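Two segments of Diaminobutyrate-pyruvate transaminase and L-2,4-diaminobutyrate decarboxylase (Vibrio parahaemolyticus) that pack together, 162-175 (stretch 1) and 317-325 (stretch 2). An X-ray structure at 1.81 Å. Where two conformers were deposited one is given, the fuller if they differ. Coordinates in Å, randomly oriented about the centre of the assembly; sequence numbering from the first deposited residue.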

# COMPACT_ATOMS: atom_id res chain seq x y z
N ILE A 162 -5.79 9.71 8.18
CA ILE A 162 -4.87 9.58 7.06
C ILE A 162 -5.22 8.34 6.30
O ILE A 162 -5.65 7.33 6.88
N PHE A 163 -4.90 8.35 5.02
CA PHE A 163 -5.17 7.20 4.19
C PHE A 163 -4.09 6.17 4.40
O PHE A 163 -2.94 6.51 4.60
N THR A 164 -4.50 4.91 4.39
CA THR A 164 -3.62 3.78 4.64
C THR A 164 -3.79 2.76 3.47
O THR A 164 -4.65 2.94 2.59
N SER A 165 -3.01 1.70 3.48
CA SER A 165 -3.18 0.62 2.49
C SER A 165 -4.45 -0.24 2.66
O SER A 165 -4.79 -1.04 1.77
N GLY A 166 -5.16 -0.11 3.78
CA GLY A 166 -6.43 -0.79 3.93
C GLY A 166 -6.63 -1.23 5.36
O GLY A 166 -5.88 -0.79 6.24
N GLY A 167 -7.62 -2.10 5.57
CA GLY A 167 -8.11 -2.44 6.89
C GLY A 167 -7.04 -3.02 7.79
O GLY A 167 -7.09 -2.80 9.00
N THR A 168 -6.08 -3.76 7.23
CA THR A 168 -5.03 -4.38 8.07
C THR A 168 -4.12 -3.31 8.65
O THR A 168 -3.88 -3.27 9.85
N GLN A 169 -3.63 -2.43 7.77
CA GLN A 169 -2.75 -1.39 8.23
C GLN A 169 -3.51 -0.44 9.16
O GLN A 169 -2.93 0.11 10.13
N SER A 170 -4.78 -0.19 8.86
CA SER A 170 -5.55 0.70 9.70
C SER A 170 -5.75 0.09 11.09
O SER A 170 -5.51 0.78 12.08
N ASN A 171 -6.14 -1.18 11.16
CA ASN A 171 -6.22 -1.89 12.45
C ASN A 171 -4.94 -1.84 13.28
O ASN A 171 -4.97 -1.49 14.44
N GLN A 172 -3.82 -2.13 12.63
CA GLN A 172 -2.54 -2.16 13.27
C GLN A 172 -2.21 -0.75 13.79
O GLN A 172 -1.77 -0.60 14.91
N MSE A 173 -2.50 0.27 12.99
CA MSE A 173 -2.17 1.63 13.40
C MSE A 173 -3.06 2.11 14.55
O MSE A 173 -2.56 2.67 15.49
N GLY A 174 -4.37 1.84 14.48
CA GLY A 174 -5.30 2.22 15.57
C GLY A 174 -4.83 1.59 16.88
O GLY A 174 -4.75 2.27 17.91
N LEU A 175 -4.50 0.31 16.85
CA LEU A 175 -4.08 -0.39 18.07
C LEU A 175 -2.67 -0.02 18.53
O LEU A 175 -2.40 -0.03 19.73
N HIS A 317 -12.18 6.13 19.73
CA HIS A 317 -10.86 6.77 19.68
C HIS A 317 -10.28 6.68 18.28
O HIS A 317 -9.60 7.62 17.83
N SER A 318 -10.50 5.52 17.61
CA SER A 318 -10.03 5.36 16.24
C SER A 318 -11.02 4.51 15.45
O SER A 318 -11.72 3.67 16.05
N ILE A 319 -11.06 4.73 14.14
CA ILE A 319 -11.95 4.01 13.24
C ILE A 319 -11.21 3.66 11.97
O ILE A 319 -10.63 4.54 11.31
N SER A 320 -11.23 2.38 11.62
CA SER A 320 -10.76 2.02 10.29
C SER A 320 -11.92 1.85 9.28
O SER A 320 -13.00 1.33 9.59
N VAL A 321 -11.69 2.40 8.10
CA VAL A 321 -12.67 2.48 7.02
C VAL A 321 -11.96 1.89 5.78
O VAL A 321 -10.85 2.32 5.44
N ASP A 322 -12.55 0.86 5.17
CA ASP A 322 -11.99 0.29 3.94
C ASP A 322 -12.85 0.62 2.76
O ASP A 322 -13.92 0.04 2.62
N PHE A 323 -12.40 1.56 1.93
CA PHE A 323 -13.15 1.96 0.74
C PHE A 323 -13.13 0.89 -0.35
O PHE A 323 -14.03 0.86 -1.19
N HIS A 324 -12.12 0.03 -0.33
CA HIS A 324 -12.03 -0.99 -1.33
C HIS A 324 -12.85 -2.20 -0.97
O HIS A 324 -12.70 -3.25 -1.57
N LYS A 325 -13.70 -2.06 0.04
CA LYS A 325 -14.73 -3.05 0.27
C LYS A 325 -16.08 -2.48 -0.24
O LYS A 325 -16.31 -2.38 -1.47

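This is a close, small-residue contact in which helix 167-175 runs antiparallel to strand 318-322, with axes 7.9 Å apart at closest approach and two waters bridging the stretches. Ser318 and Ser320, both p rotamers, point toward the helix, whereas Ile319 and Val321 point away. Ser170 (m) points toward the strand, and its CB lies 3.1 Å from CB of Ser320. Gly174 fits over Ser318, its CA 3.8 Å from Ser318 OG; a CB there would be tight against that hydroxyl. Asn171 (m) starts away, but its end turns back, placing OD1 2.9 Å from Ser320 OG. Water 1 lies 3.0 Å from Gly167 O and 2.9 Å from Ser320 OG, within hydrogen-bonding geometry of both, and so links the stretches. Water 2 is hydrogen-bonded with Ser170 OG (2.8 Å) and sits within bonding reach of Val321 O (2.5 Å) and Asp322 OD1 (3.0 Å).

At the helix start, Asp322 OD1 comes within 2.8 Å of Gly167 N, but the angle is poor for a hydrogen bond. Lys325 NZ holds Asp322 OD2 in a 2.9 Å salt bridge. Gly166 leaves room for His324 (p): a CB would clash with NE2. Beyond, Phe163 and Phe323 (m) form an apolar contact, CE2 to CE2 at 3.7 Å. Their rings are nearly parallel but slid apart, so they barely overlap.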

# COMPACT_ATOMS: atom_id res chain seq x y z
CB ILE A 162 -3.41 9.28 7.44
CG1 ILE A 162 -3.23 9.05 8.92
CG2 ILE A 162 -2.36 10.10 6.52
CD1 ILE A 162 -3.64 7.64 9.17
CB PHE A 163 -5.25 7.60 2.71
CG PHE A 163 -6.64 7.96 2.27
CD1 PHE A 163 -7.27 9.12 2.75
CD2 PHE A 163 -7.34 7.10 1.39
CE1 PHE A 163 -8.57 9.45 2.31
CE2 PHE A 163 -8.63 7.43 0.92
CZ PHE A 163 -9.26 8.59 1.40
CB THR A 164 -4.01 3.04 5.95
OG1 THR A 164 -5.30 2.45 5.76
CG2 THR A 164 -4.01 3.99 7.15
CB SER A 165 -1.98 -0.28 2.52
OG SER A 165 -1.96 -0.94 3.76
CB THR A 168 -4.19 -5.40 7.26
OG1 THR A 168 -5.03 -6.52 6.95
CG2 THR A 168 -3.04 -5.87 8.03
CB GLN A 169 -2.13 -0.66 7.03
CG GLN A 169 -1.33 0.59 7.37
CD GLN A 169 -0.56 1.09 6.17
OE1 GLN A 169 -1.01 1.96 5.45
NE2 GLN A 169 0.61 0.48 5.92
CB SER A 170 -6.89 1.10 9.08
OG SER A 170 -6.69 1.88 7.89
CB ASN A 171 -6.68 -3.33 12.28
CG ASN A 171 -8.16 -3.44 12.07
OD1 ASN A 171 -8.91 -2.46 12.23
ND2 ASN A 171 -8.62 -4.64 11.72
CB GLN A 172 -1.49 -2.71 12.27
CG GLN A 172 -0.03 -2.31 12.53
CD GLN A 172 0.84 -2.67 11.36
OE1 GLN A 172 0.33 -3.07 10.30
NE2 GLN A 172 2.16 -2.51 11.52
CB MSE A 173 -2.24 2.58 12.23
CG MSE A 173 -0.96 2.59 11.45
SE MSE A 173 -1.11 3.75 9.98
CE MSE A 173 -2.23 5.18 10.72
CB LEU A 175 -4.22 -1.90 17.89
CG LEU A 175 -5.68 -2.37 17.74
CD1 LEU A 175 -5.71 -3.83 17.28
CD2 LEU A 175 -6.48 -2.23 19.02
CB HIS A 317 -9.86 6.15 20.64
CG HIS A 317 -10.15 6.42 22.09
ND1 HIS A 317 -11.24 5.88 22.74
CD2 HIS A 317 -9.48 7.16 23.00
CE1 HIS A 317 -11.22 6.27 24.01
NE2 HIS A 317 -10.16 7.05 24.19
CB SER A 318 -8.63 4.72 16.22
OG SER A 318 -8.60 3.47 16.91
CB ILE A 319 -13.15 4.85 12.83
CG1 ILE A 319 -13.97 5.34 14.06
CG2 ILE A 319 -14.04 4.10 11.81
CD1 ILE A 319 -14.87 6.50 13.71
CB SER A 320 -9.75 0.91 10.28
OG SER A 320 -10.23 -0.27 10.80
CB VAL A 321 -13.07 3.98 6.70
CG1 VAL A 321 -14.15 4.00 5.62
CG2 VAL A 321 -13.50 4.74 7.95
CB ASP A 322 -11.91 -1.23 4.04
CG ASP A 322 -10.51 -1.72 4.09
OD1 ASP A 322 -9.61 -0.85 4.12
OD2 ASP A 322 -10.30 -2.96 4.12
CB PHE A 323 -12.61 3.27 0.19
CG PHE A 323 -12.62 4.39 1.19
CD1 PHE A 323 -13.81 5.01 1.53
CD2 PHE A 323 -11.43 4.79 1.80
CE1 PHE A 323 -13.83 6.03 2.46
CE2 PHE A 323 -11.42 5.80 2.73
CZ PHE A 323 -12.61 6.44 3.07
CB HIS A 324 -10.57 -1.35 -1.70
CG HIS A 324 -9.72 -1.78 -0.55
ND1 HIS A 324 -9.97 -2.93 0.18
CD2 HIS A 324 -8.59 -1.25 -0.04
CE1 HIS A 324 -9.03 -3.07 1.10
NE2 HIS A 324 -8.19 -2.06 0.99
CB LYS A 325 -14.75 -3.53 1.75
CG LYS A 325 -13.56 -4.43 2.11
CD LYS A 325 -13.48 -4.72 3.60
CE LYS A 325 -12.58 -5.89 3.94
NZ LYS A 325 -11.11 -5.71 3.85
O HOH W 1 -10.07 -2.72 9.34
O HOH W 2 -8.96 0.96 6.46